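PDB 2NRH: type III pantothenate kinase from Campylobacter jejuni, which probably phosphorylates pantothenate with ATP, the first step of coenzyme A biosynthesis, working as a homodimer that needs a monovalent cation. Local coordinates for residues Q71-G74 with I75-A79. The protein carries 2 engineered substitutions. Numbering follows the deposited sequence.
Sequences QGLG and IDRIA
R77 reaches back from the first turn of helix 75-81 along the loop that leads into it, and L73 of that loop packs across its end. R77 CB lies beside the backbone of G74, 3.6 Å from G74 O. CG stands beside the backbone N and anti to the carbonyl carbon (chi1 -63°), which sends the chain back toward the loop. The chain bends at chi3 (63°), and R77 CD passes L73 CD1 at 4.0 Å. R77 NE lies 3.7 Å from L73 CD1 and is hydrogen-bonded elsewhere in the structure. The guanidinium then lies flat under this methyl: L73 CD1 sits over the centre of one face, 3.6 Å from R77 CZ. The two side chains cross at about a right angle. NH1 bonds to the hydroxyl of Y70, a predicted substrate-binding residue, and NH2 forms a salt bridge with D99. A water joins R77 NH1 and G74 N through two weak bonds. The other methyl of L73, CD2, packs against I78 CG1 at 3.7 Å.

G74 is the N-cap residue. G74 O accepts a hydrogen bond from I78 N, 3.0 Å long and nearly straight (170°). OD1 of D76, the predicted proton acceptor, lies 3.3 Å from G74 C. Residues 74-77 are predicted to bind the substrate, so this helix start probably helps shape the pantothenate site. The contact stands between the two sheets of this ASKHA-type kinase. I75 and A79 face strand 38-42 of one sheet, while L73 and R77 touch strand 105-113 of the other.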
loop_
_atom_site.group_PDB
_atom_site.type_symbol
_atom_site.label_atom_id
_atom_site.label_comp_id
_atom_site.label_asym_id
_atom_site.label_seq_id
_atom_site.Cartn_x
_atom_site.Cartn_y
_atom_site.Cartn_z
ATOM N N GLN B 71 -2.326 17.045 13.576
ATOM C CA GLN B 71 -2.297 18.284 12.793
ATOM C C GLN B 71 -3.094 18.226 11.480
ATOM O O GLN B 71 -2.865 17.387 10.628
ATOM C CB GLN B 71 -0.848 18.667 12.467
ATOM C CG GLN B 71 0.110 18.669 13.666
ATOM C CD GLN B 71 1.563 18.862 13.237
ATOM O OE1 GLN B 71 1.862 19.162 12.057
ATOM N NE2 GLN B 71 2.484 18.683 14.188
ATOM N N GLY B 72 -4.013 19.139 11.319
ATOM C CA GLY B 72 -4.763 19.221 10.079
ATOM C C GLY B 72 -5.680 18.042 9.771
ATOM O O GLY B 72 -6.032 17.846 8.617
ATOM N N LEU B 73 -6.089 17.264 10.786
ATOM C CA LEU B 73 -6.997 16.118 10.559
ATOM C C LEU B 73 -8.161 16.489 9.598
ATOM O O LEU B 73 -8.759 17.573 9.730
ATOM C CB LEU B 73 -7.524 15.628 11.899
ATOM C CG LEU B 73 -8.381 14.351 11.879
ATOM C CD1 LEU B 73 -7.691 13.155 11.136
ATOM C CD2 LEU B 73 -8.703 14.005 13.309
ATOM N N GLY B 74 -8.453 15.645 8.604
ATOM C CA GLY B 74 -9.479 15.973 7.613
ATOM C C GLY B 74 -10.858 15.954 8.247
ATOM O O GLY B 74 -11.176 15.097 9.093
ATOM N N ILE B 75 -11.683 16.916 7.862
ATOM C CA ILE B 75 -13.072 16.998 8.382
ATOM C C ILE B 75 -13.862 15.741 8.058
ATOM O O ILE B 75 -14.803 15.341 8.773
ATOM C CB ILE B 75 -13.799 18.338 7.917
ATOM C CG1 ILE B 75 -15.109 18.534 8.701
ATOM C CG2 ILE B 75 -14.088 18.356 6.415
ATOM C CD1 ILE B 75 -15.020 18.119 10.176
ATOM N N ASP B 76 -13.503 15.110 6.955
ATOM C CA ASP B 76 -14.155 13.826 6.628
ATOM C C ASP B 76 -13.903 12.706 7.647
ATOM O O ASP B 76 -14.801 11.952 7.999
ATOM C CB ASP B 76 -13.794 13.381 5.214
ATOM C CG ASP B 76 -12.304 13.222 5.006
ATOM O OD1 ASP B 76 -11.426 13.838 5.713
ATOM O OD2 ASP B 76 -11.996 12.458 4.076
ATOM N N ARG B 77 -12.662 12.582 8.103
ATOM C CA ARG B 77 -12.300 11.635 9.173
ATOM C C ARG B 77 -12.929 12.048 10.515
ATOM O O ARG B 77 -13.433 11.202 11.239
ATOM C CB ARG B 77 -10.782 11.547 9.271
ATOM C CG ARG B 77 -10.211 10.990 7.977
ATOM C CD ARG B 77 -8.685 11.071 7.883
ATOM N NE ARG B 77 -7.966 10.296 8.871
ATOM C CZ ARG B 77 -6.659 10.397 9.098
ATOM N NH1 ARG B 77 -5.893 11.175 8.352
ATOM N NH2 ARG B 77 -6.092 9.650 10.021
ATOM N N ILE B 78 -12.901 13.338 10.840
ATOM C CA ILE B 78 -13.556 13.811 12.035
ATOM C C ILE B 78 -15.046 13.381 12.055
ATOM O O ILE B 78 -15.494 12.752 13.009
ATOM C CB ILE B 78 -13.386 15.359 12.229
ATOM C CG1 ILE B 78 -11.958 15.671 12.644
ATOM C CG2 ILE B 78 -14.376 15.886 13.297
ATOM C CD1 ILE B 78 -11.534 17.119 12.566
ATOM N N ALA B 79 -15.781 13.711 10.986
ATOM C CA ALA B 79 -17.185 13.412 10.889
ATOM C C ALA B 79 -17.490 11.916 10.982
ATOM O O ALA B 79 -18.561 11.533 11.472
ATOM C CB ALA B 79 -17.758 13.999 9.572
HETATM O O HOH W 1 -6.114 14.121 6.817
#